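Local coordinates for protein epimerase (Methylomonas sp. DH-1, PDB 7CJ5) that catalyses the epimerization of ketoses at the C3 position, most actively on L-ribulose and also on D-ribulose, D-allulose and D-fructose, with manganese as cofactor, at residues A35-I40 against D273-A278; G110-A115 against I147-E152; A180-D185 against D205-V210. One frame throughout, in Å; residues are numbered along the deposited sequence.

Interaction 1: residues A35-I40 against D273-A278. With MG (magnesium ion), chain E; BDF (beta-D-fructopyranose), chain F.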
loop_
_atom_site.group_PDB
_atom_site.type_symbol
_atom_site.label_atom_id
_atom_site.label_comp_id
_atom_site.label_asym_id
_atom_site.label_seq_id
_atom_site.Cartn_x
_atom_site.Cartn_y
_atom_site.Cartn_z
ATOM N N ALA A 35 -8.274 20.787 -18.959
ATOM C CA ALA A 35 -8.597 19.346 -19.016
ATOM C C ALA A 35 -10.113 19.151 -18.948
ATOM O O ALA A 35 -10.552 18.022 -19.199
ATOM C CB ALA A 35 -7.895 18.600 -17.913
ATOM N N GLY A 36 -10.859 20.203 -18.581
ATOM C CA GLY A 36 -12.334 20.236 -18.607
ATOM C C GLY A 36 -12.946 19.970 -17.244
ATOM O O GLY A 36 -14.181 19.737 -17.171
ATOM N N TYR A 37 -12.132 20.004 -16.190
ATOM C CA TYR A 37 -12.596 19.864 -14.788
ATOM C C TYR A 37 -13.437 21.079 -14.388
ATOM O O TYR A 37 -13.255 22.176 -14.952
ATOM C CB TYR A 37 -11.414 19.652 -13.845
ATOM C CG TYR A 37 -10.708 18.338 -14.056
ATOM C CD1 TYR A 37 -11.230 17.161 -13.543
ATOM C CD2 TYR A 37 -9.553 18.261 -14.813
ATOM C CE1 TYR A 37 -10.598 15.947 -13.739
ATOM C CE2 TYR A 37 -8.908 17.054 -15.025
ATOM C CZ TYR A 37 -9.429 15.892 -14.480
ATOM O OH TYR A 37 -8.814 14.694 -14.695
ATOM N N ASP A 38 -14.363 20.846 -13.454
ATOM C CA ASP A 38 -15.287 21.857 -12.881
ATOM C C ASP A 38 -14.585 22.619 -11.755
ATOM O O ASP A 38 -14.959 23.792 -11.499
ATOM C CB ASP A 38 -16.551 21.179 -12.350
ATOM C CG ASP A 38 -17.265 20.364 -13.407
ATOM O OD1 ASP A 38 -17.606 20.951 -14.451
ATOM O OD2 ASP A 38 -17.480 19.159 -13.175
ATOM N N TYR A 39 -13.611 21.987 -11.100
ATOM C CA TYR A 39 -12.916 22.582 -9.932
ATOM C C TYR A 39 -11.481 22.069 -9.880
ATOM O O TYR A 39 -11.148 21.046 -10.513
ATOM C CB TYR A 39 -13.667 22.311 -8.621
ATOM C CG TYR A 39 -13.647 20.883 -8.132
ATOM C CD1 TYR A 39 -14.631 19.986 -8.514
ATOM C CD2 TYR A 39 -12.645 20.422 -7.293
ATOM C CE1 TYR A 39 -14.620 18.674 -8.079
ATOM C CE2 TYR A 39 -12.621 19.111 -6.844
ATOM C CZ TYR A 39 -13.606 18.230 -7.249
ATOM O OH TYR A 39 -13.574 16.931 -6.843
ATOM N N ILE A 40 -10.654 22.810 -9.155
ATOM C CA ILE A 40 -9.293 22.371 -8.752
ATOM C C ILE A 40 -9.352 22.037 -7.264
ATOM O O ILE A 40 -9.991 22.795 -6.495
ATOM C CB ILE A 40 -8.224 23.435 -9.061
ATOM C CG1 ILE A 40 -6.833 22.947 -8.651
ATOM C CG2 ILE A 40 -8.568 24.774 -8.424
ATOM C CD1 ILE A 40 -5.721 23.634 -9.395
ATOM N N ASP A 273 -1.845 15.650 -20.685
ATOM C CA ASP A 273 -2.268 14.384 -21.343
ATOM C C ASP A 273 -2.920 13.457 -20.312
ATOM O O ASP A 273 -4.011 12.900 -20.597
ATOM C CB ASP A 273 -1.080 13.693 -22.014
ATOM C CG ASP A 273 -0.641 14.383 -23.288
ATOM O OD1 ASP A 273 -1.437 15.167 -23.819
ATOM O OD2 ASP A 273 0.492 14.140 -23.724
ATOM N N LEU A 274 -2.265 13.292 -19.164
ATOM C CA LEU A 274 -2.732 12.365 -18.100
ATOM C C LEU A 274 -4.107 12.802 -17.599
ATOM O O LEU A 274 -5.017 11.940 -17.547
ATOM C CB LEU A 274 -1.734 12.345 -16.946
ATOM C CG LEU A 274 -2.205 11.569 -15.717
ATOM C CD1 LEU A 274 -2.159 10.080 -15.981
ATOM C CD2 LEU A 274 -1.368 11.911 -14.498
ATOM N N ALA A 275 -4.236 14.071 -17.212
ATOM C CA ALA A 275 -5.448 14.636 -16.570
ATOM C C ALA A 275 -6.612 14.661 -17.564
ATOM O O ALA A 275 -7.748 14.395 -17.125
ATOM C CB ALA A 275 -5.154 16.014 -16.037
ATOM N N GLY A 276 -6.345 14.993 -18.834
ATOM C CA GLY A 276 -7.350 14.992 -19.919
ATOM C C GLY A 276 -7.902 13.597 -20.156
ATOM O O GLY A 276 -9.143 13.428 -20.148
ATOM N N LYS A 277 -7.015 12.623 -20.348
ATOM C CA LYS A 277 -7.388 11.198 -20.540
ATOM C C LYS A 277 -8.137 10.687 -19.300
ATOM O O LYS A 277 -9.097 9.913 -19.453
ATOM C CB LYS A 277 -6.137 10.353 -20.787
ATOM C CG LYS A 277 -5.384 10.656 -22.075
ATOM C CD LYS A 277 -6.067 10.143 -23.305
ATOM C CE LYS A 277 -5.159 10.118 -24.519
ATOM N NZ LYS A 277 -5.887 9.646 -25.716
ATOM N N ALA A 278 -7.707 11.079 -18.101
ATOM C CA ALA A 278 -8.328 10.613 -16.841
ATOM C C ALA A 278 -9.790 11.061 -16.810
ATOM O O ALA A 278 -10.656 10.226 -16.476
ATOM C CB ALA A 278 -7.577 11.130 -15.646
HETATM MG MG MG E . -0.643 17.005 -25.145
HETATM C C1 BDF F . -21.541 16.743 -14.118
HETATM C C2 BDF F . -21.445 17.651 -15.334
HETATM C C3 BDF F . -20.419 18.780 -15.134
HETATM C C4 BDF F . -20.500 19.766 -16.295
HETATM C C5 BDF F . -21.915 20.305 -16.420
HETATM C C6 BDF F . -22.886 19.150 -16.566
HETATM O O1 BDF F . -22.327 15.606 -14.454
HETATM O O2 BDF F . -21.061 16.913 -16.469
HETATM O O3 BDF F . -19.114 18.219 -15.056
HETATM O O4 BDF F . -19.574 20.836 -16.101
HETATM O O5 BDF F . -22.258 21.063 -15.256
HETATM O O6 BDF F . -22.755 18.204 -15.490
HETATM O O HOH W 1 -10.785 15.452 -20.701
HETATM O O HOH W 2 -0.573 18.408 -26.669
HETATM O O HOH W 3 1.130 15.675 -25.446
HETATM O O HOH W 4 0.193 18.164 -23.711
#

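Interaction 2: residues G110-A115 against I147-E152. With MN (manganese (II) ion), chain C; FUD (D-fructose), chain D.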
loop_
_atom_site.group_PDB
_atom_site.type_symbol
_atom_site.label_atom_id
_atom_site.label_comp_id
_atom_site.label_asym_id
_atom_site.label_seq_id
_atom_site.Cartn_x
_atom_site.Cartn_y
_atom_site.Cartn_z
ATOM N N GLY A 110 -9.320 14.881 2.513
ATOM C CA GLY A 110 -7.970 14.307 2.607
ATOM C C GLY A 110 -7.668 13.805 4.006
ATOM O O GLY A 110 -8.617 13.510 4.778
ATOM N N VAL A 111 -6.382 13.684 4.320
ATOM C CA VAL A 111 -5.907 13.080 5.596
ATOM C C VAL A 111 -5.798 14.218 6.614
ATOM O O VAL A 111 -4.683 14.639 6.957
ATOM C CB VAL A 111 -4.615 12.271 5.376
ATOM C CG1 VAL A 111 -4.188 11.516 6.630
ATOM C CG2 VAL A 111 -4.791 11.292 4.223
ATOM N N ILE A 112 -6.962 14.711 7.043
ATOM C CA ILE A 112 -7.099 15.897 7.938
ATOM C C ILE A 112 -7.140 15.427 9.403
ATOM O O ILE A 112 -7.156 16.298 10.288
ATOM C CB ILE A 112 -8.336 16.731 7.541
ATOM C CG1 ILE A 112 -9.623 15.903 7.538
ATOM C CG2 ILE A 112 -8.111 17.407 6.202
ATOM C CD1 ILE A 112 -10.890 16.719 7.271
ATOM N N TYR A 113 -7.136 14.107 9.645
ATOM C CA TYR A 113 -7.424 13.488 10.969
ATOM C C TYR A 113 -6.158 12.852 11.575
ATOM O O TYR A 113 -6.232 12.326 12.680
ATOM C CB TYR A 113 -8.541 12.448 10.834
ATOM C CG TYR A 113 -8.229 11.382 9.813
ATOM C CD1 TYR A 113 -7.512 10.253 10.161
ATOM C CD2 TYR A 113 -8.603 11.530 8.486
ATOM C CE1 TYR A 113 -7.179 9.290 9.226
ATOM C CE2 TYR A 113 -8.279 10.576 7.535
ATOM C CZ TYR A 113 -7.567 9.447 7.907
ATOM O OH TYR A 113 -7.233 8.493 6.988
ATOM N N CYS A 114 -5.021 12.900 10.881
ATOM C CA CYS A 114 -3.738 12.329 11.364
ATOM C C CYS A 114 -2.597 12.811 10.467
ATOM O O CYS A 114 -2.873 13.468 9.444
ATOM C CB CYS A 114 -3.781 10.803 11.346
ATOM S SG CYS A 114 -3.733 10.114 9.669
ATOM N N ALA A 115 -1.363 12.486 10.835
ATOM C CA ALA A 115 -0.170 12.722 9.993
ATOM C C ALA A 115 -0.213 11.733 8.824
ATOM O O ALA A 115 -0.374 10.524 9.065
ATOM C CB ALA A 115 1.084 12.584 10.813
ATOM N N ILE A 147 -18.989 24.742 5.199
ATOM C CA ILE A 147 -17.964 23.797 4.690
ATOM C C ILE A 147 -18.226 22.420 5.295
ATOM O O ILE A 147 -18.408 22.316 6.528
ATOM C CB ILE A 147 -16.543 24.321 4.963
ATOM C CG1 ILE A 147 -16.212 25.487 4.030
ATOM C CG2 ILE A 147 -15.522 23.204 4.852
ATOM C CD1 ILE A 147 -14.926 26.206 4.363
ATOM N N ASN A 148 -18.294 21.416 4.422
ATOM C CA ASN A 148 -18.290 19.984 4.801
ATOM C C ASN A 148 -16.831 19.539 4.929
ATOM O O ASN A 148 -15.995 19.995 4.127
ATOM C CB ASN A 148 -19.016 19.109 3.778
ATOM C CG ASN A 148 -20.467 19.487 3.576
ATOM O OD1 ASN A 148 -21.213 19.678 4.536
ATOM N ND2 ASN A 148 -20.885 19.547 2.322
ATOM N N ILE A 149 -16.547 18.672 5.898
ATOM C CA ILE A 149 -15.247 17.958 5.985
ATOM C C ILE A 149 -15.474 16.496 5.583
ATOM O O ILE A 149 -16.488 15.894 6.008
ATOM C CB ILE A 149 -14.592 18.124 7.370
ATOM C CG1 ILE A 149 -15.358 17.422 8.491
ATOM C CG2 ILE A 149 -14.384 19.598 7.687
ATOM C CD1 ILE A 149 -14.512 17.166 9.726
ATOM N N ASP A 150 -14.572 15.967 4.753
ATOM C CA ASP A 150 -14.643 14.587 4.217
ATOM C C ASP A 150 -13.333 13.898 4.602
ATOM O O ASP A 150 -12.271 14.346 4.127
ATOM C CB ASP A 150 -14.911 14.603 2.711
ATOM C CG ASP A 150 -15.896 15.688 2.312
ATOM O OD1 ASP A 150 -17.111 15.449 2.431
ATOM O OD2 ASP A 150 -15.437 16.779 1.914
ATOM N N LEU A 151 -13.418 12.882 5.459
ATOM C CA LEU A 151 -12.243 12.193 6.048
ATOM C C LEU A 151 -11.800 11.086 5.093
ATOM O O LEU A 151 -12.577 10.118 4.882
ATOM C CB LEU A 151 -12.625 11.613 7.405
ATOM C CG LEU A 151 -13.279 12.586 8.380
ATOM C CD1 LEU A 151 -13.593 11.887 9.682
ATOM C CD2 LEU A 151 -12.401 13.788 8.643
ATOM N N GLU A 152 -10.613 11.245 4.516
ATOM C CA GLU A 152 -10.110 10.342 3.458
ATOM C C GLU A 152 -9.520 9.084 4.088
ATOM O O GLU A 152 -8.450 9.166 4.703
ATOM C CB GLU A 152 -9.054 11.011 2.592
ATOM C CG GLU A 152 -8.770 10.205 1.342
ATOM C CD GLU A 152 -7.681 10.760 0.445
ATOM O OE1 GLU A 152 -7.123 11.818 0.778
ATOM O OE2 GLU A 152 -7.410 10.129 -0.600
HETATM MN MN MN C . -6.473 10.501 -2.346
HETATM C C1 FUD D . -2.376 10.329 -0.632
HETATM C C2 FUD D . -3.702 10.702 -1.237
HETATM C C3 FUD D . -4.000 12.166 -1.444
HETATM C C4 FUD D . -3.611 12.811 -0.129
HETATM C C5 FUD D . -3.526 14.335 -0.069
HETATM C C6 FUD D . -3.759 15.073 -1.372
HETATM O O1 FUD D . -2.061 8.962 -0.904
HETATM O O2 FUD D . -4.500 9.831 -1.557
HETATM O O3 FUD D . -5.387 12.368 -1.733
HETATM O O4 FUD D . -4.555 12.317 0.802
HETATM O O5 FUD D . -4.395 14.818 0.953
HETATM O O6 FUD D . -3.590 16.492 -1.105
#

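Interaction 3: residues A180-D185 against D205-V210. With MN (manganese (II) ion), chain C.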
loop_
_atom_site.group_PDB
_atom_site.type_symbol
_atom_site.label_atom_id
_atom_site.label_comp_id
_atom_site.label_asym_id
_atom_site.label_seq_id
_atom_site.Cartn_x
_atom_site.Cartn_y
_atom_site.Cartn_z
ATOM N N ALA A 180 -19.795 16.267 8.603
ATOM C CA ALA A 180 -18.640 15.342 8.510
ATOM C C ALA A 180 -19.038 14.133 7.660
ATOM O O ALA A 180 -20.129 13.543 7.912
ATOM C CB ALA A 180 -18.167 14.943 9.887
ATOM N N PHE A 181 -18.206 13.790 6.677
ATOM C CA PHE A 181 -18.514 12.778 5.638
ATOM C C PHE A 181 -17.314 11.847 5.458
ATOM O O PHE A 181 -16.190 12.209 5.879
ATOM C CB PHE A 181 -18.862 13.445 4.307
ATOM C CG PHE A 181 -20.166 14.203 4.291
ATOM C CD1 PHE A 181 -20.227 15.515 4.727
ATOM C CD2 PHE A 181 -21.328 13.608 3.830
ATOM C CE1 PHE A 181 -21.424 16.214 4.716
ATOM C CE2 PHE A 181 -22.527 14.305 3.818
ATOM C CZ PHE A 181 -22.574 15.607 4.268
ATOM N N LEU A 182 -17.573 10.679 4.866
ATOM C CA LEU A 182 -16.540 9.726 4.394
ATOM C C LEU A 182 -15.998 10.218 3.048
ATOM O O LEU A 182 -16.792 10.714 2.200
ATOM C CB LEU A 182 -17.154 8.331 4.250
ATOM C CG LEU A 182 -16.167 7.213 3.915
ATOM C CD1 LEU A 182 -15.257 6.926 5.095
ATOM C CD2 LEU A 182 -16.911 5.959 3.492
ATOM N N HIS A 183 -14.693 10.044 2.860
ATOM C CA HIS A 183 -13.964 10.289 1.595
ATOM C C HIS A 183 -13.257 8.980 1.219
ATOM O O HIS A 183 -12.486 8.457 2.043
ATOM C CB HIS A 183 -13.090 11.533 1.790
ATOM C CG HIS A 183 -12.145 11.839 0.682
ATOM N ND1 HIS A 183 -11.198 12.841 0.798
ATOM C CD2 HIS A 183 -11.971 11.279 -0.530
ATOM C CE1 HIS A 183 -10.490 12.892 -0.311
ATOM N NE2 HIS A 183 -10.944 11.937 -1.140
ATOM N N LEU A 184 -13.613 8.416 0.065
ATOM C CA LEU A 184 -13.037 7.153 -0.459
ATOM C C LEU A 184 -12.116 7.466 -1.638
ATOM O O LEU A 184 -12.393 8.406 -2.392
ATOM C CB LEU A 184 -14.155 6.197 -0.879
ATOM C CG LEU A 184 -14.899 5.496 0.253
ATOM C CD1 LEU A 184 -16.036 4.645 -0.303
ATOM C CD2 LEU A 184 -13.952 4.644 1.092
ATOM N N ASP A 185 -11.070 6.661 -1.781
ATOM C CA ASP A 185 -10.009 6.812 -2.804
ATOM C C ASP A 185 -9.733 5.431 -3.398
ATOM O O ASP A 185 -9.330 4.545 -2.633
ATOM C CB ASP A 185 -8.759 7.409 -2.163
ATOM C CG ASP A 185 -7.609 7.611 -3.132
ATOM O OD1 ASP A 185 -7.432 6.751 -4.008
ATOM O OD2 ASP A 185 -6.890 8.628 -2.995
ATOM N N ASP A 205 -25.450 7.983 1.718
ATOM C CA ASP A 205 -25.478 9.468 1.768
ATOM C C ASP A 205 -24.320 9.998 2.624
ATOM O O ASP A 205 -24.101 11.213 2.625
ATOM C CB ASP A 205 -26.818 9.978 2.294
ATOM C CG ASP A 205 -27.944 9.850 1.286
ATOM O OD1 ASP A 205 -27.641 9.838 0.069
ATOM O OD2 ASP A 205 -29.114 9.749 1.720
ATOM N N ARG A 206 -23.594 9.130 3.327
ATOM C CA ARG A 206 -22.472 9.584 4.181
ATOM C C ARG A 206 -21.190 9.622 3.349
ATOM O O ARG A 206 -20.198 10.164 3.855
ATOM C CB ARG A 206 -22.393 8.741 5.456
ATOM C CG ARG A 206 -23.518 9.076 6.426
ATOM C CD ARG A 206 -23.060 9.107 7.871
ATOM N NE ARG A 206 -22.921 7.749 8.360
ATOM C CZ ARG A 206 -22.183 7.382 9.398
ATOM N NH1 ARG A 206 -22.152 6.109 9.745
ATOM N NH2 ARG A 206 -21.476 8.273 10.072
ATOM N N LEU A 207 -21.215 9.134 2.101
ATOM C CA LEU A 207 -20.071 9.338 1.169
ATOM C C LEU A 207 -20.121 10.780 0.651
ATOM O O LEU A 207 -21.107 11.148 -0.033
ATOM C CB LEU A 207 -20.105 8.327 0.016
ATOM C CG LEU A 207 -18.925 8.430 -0.954
ATOM C CD1 LEU A 207 -17.608 8.156 -0.240
ATOM C CD2 LEU A 207 -19.095 7.475 -2.122
ATOM N N GLY A 208 -19.100 11.576 0.958
ATOM C CA GLY A 208 -19.117 13.030 0.711
ATOM C C GLY A 208 -18.079 13.474 -0.303
ATOM O O GLY A 208 -18.164 14.617 -0.758
ATOM N N TYR A 209 -17.120 12.619 -0.647
ATOM C CA TYR A 209 -15.991 12.992 -1.536
ATOM C C TYR A 209 -15.349 11.730 -2.112
ATOM O O TYR A 209 -15.270 10.712 -1.402
ATOM C CB TYR A 209 -14.987 13.844 -0.753
ATOM C CG TYR A 209 -14.241 14.866 -1.569
ATOM C CD1 TYR A 209 -13.198 14.497 -2.406
ATOM C CD2 TYR A 209 -14.575 16.208 -1.504
ATOM C CE1 TYR A 209 -12.508 15.440 -3.156
ATOM C CE2 TYR A 209 -13.890 17.160 -2.244
ATOM C CZ TYR A 209 -12.849 16.778 -3.067
ATOM O OH TYR A 209 -12.172 17.729 -3.779
ATOM N N VAL A 210 -14.861 11.816 -3.353
ATOM C CA VAL A 210 -14.222 10.666 -4.050
ATOM C C VAL A 210 -12.893 11.093 -4.682
ATOM O O VAL A 210 -12.839 12.138 -5.357
ATOM C CB VAL A 210 -15.190 10.061 -5.080
ATOM C CG1 VAL A 210 -14.496 9.053 -5.979
ATOM C CG2 VAL A 210 -16.392 9.435 -4.391
HETATM MN MN MN C . -6.473 10.501 -2.346
#

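Interaction 1: residues A35-I40 against D273-A278
A35 and G276 bring their backbones to 4.6 Å, CA to CA, where the end of helix 22-35 meets helix 271-286. There the CB of A35 rests against the peptide between A275 and G276, 4.0 Å from the N of G276. The other side chain that reaches the helix is Y37, whose CG lies beside its own backbone N and anti to the carbonyl carbon (chi1 -67°), which carries the ring end across. Its hydroxyl donates a hydrogen bond of 2.7 Å from OH to the O of A275, arriving 20° out of the carbonyl plane, while CE2 lies 4.0 Å from the CB of A275. The CB of A278 also touches the OH. In this TIM barrel the contact joins the link between the first helix and strand 39-43 to the C-terminal helix, and a Schellman motif with G36 at positive phi ends helix 22-35. A bridging water donates to the O of A35 and the O of G276. At the margins the carboxylate of D38 accepts hydrogen bonds from beta-D-fructopyranose, OD1 from O4 and OD2 from O3, and in one of its two conformers D273 places OD1 2.4 Å from a magnesium ion.

Interaction 2: residues G110-A115 against I147-E152
I149 meets I112 first: the CD1 of I112 lies 4.0 Å from the CB of I149, the two side chains crossing at a slant. The backbone O of D150 also borders this CD1, whereas the carboxylate forms a salt bridge from OD1 to K5. L151 supplies the closest apolar contact, its CD2 lying 3.6 Å from the CD1 of I112, with the two side chains nearly at right angles. I112 holds CG1 between its backbone N and carbonyl carbon (chi1 56°), and from there the extended chain carries CD1 to both I149 and L151; M135 of helix 125-143 touches I112 and L151. The CB of L151 also approaches CD2 of the Y113 ring, at 4.2 Å. Both backbone polar groups of E152 are taken by the other segment. Its N donates to the O of G110 over 3.0 Å, from well above the carbonyl plane, and its O accepts the hydroxyl of Y113 at 2.7 Å from OH, lying at the edge of that ring. One face of the Y113 ring is met, toward its rim, by CG1 of V111, the centre of an inverse gamma turn. The side chain of E152 runs out extended (chi1 -167°) and divides its carboxylate: OE2 binds manganese at 2.0 Å, and OE1 accepts a hydrogen bond from O4 of D-fructose at 2.6 Å. G110 faces the same sugar, where a side chain would collide with O5. Strands 107-112 and 148-152, linked by helix 125-143, form a beta-alpha-beta unit of the TIM barrel, and the C-terminal mouth of the barrel holds the metal and ketose site, with E152 the probable proton donor or acceptor.

Interaction 3: residues A180-D185 against D205-V210
The O of L182 is gripped by two N-H groups of strand 207-212: G208 N at 2.8 Å, nearly straight, and Y209 N through a weak, bent bond. This doubled acceptor marks a beta bulge between two parallel neighbours of the TIM barrel, the pairing slipping by one residue between L182-L207 and H183-Y209. On either side of it, the N of L182 donates to the O of R206 (2.9 Å) and the N of L184 to the O of Y209 (3.2 Å). A CB on G208 would run into that of F181, which already lies 3.6 Å from the CA of G208; the F181 ring sets its edge against the O of D205. On the face carrying L182, L184 and L207, the CD1 of L207 meets the CG of L184 at 3.8 Å. On the other face H183 and Y209 lie side by side, with the tyrosine's edge turned to the imidazole face, planes at 51°. The ND1 of H183 is hydrogen-bonded to G110 N, and its ring also packs edge-to-face with H211, a manganese ligand. An alanine at H183 is likely to leave the Y209 ring without the face it packs on and G110 N without the ND1 acceptor. At the strand end, D185 caps the following helix through OD1, to Y187 N, while its CG, anti to the backbone N (chi1 -180°), places OD2 2.0 Å from manganese.

All three contacts reach the same eight-stranded barrel, but at different depths. The centre of interaction 1 lies about 16 Å from the centre of the chain; the contact is peripheral though largely buried, and no manganese ligand belongs to it. Interactions 2 and 3 lie deeper and are joined, since strands 148-152 and 180-185 are neighbours: I149 O probably accepts a hydrogen bond from F181 N, and E152 and D185 share the manganese. Their chemistry differs accordingly. Interaction 3 is mostly strand-to-strand backbone bonding, interaction 2 mixes a corner, apolar packing and sugar binding, and interaction 1 combines apolar contacts with one tyrosine hydroxyl and a bridging water. Y39 of 35-40 touches Y209 of interaction 3.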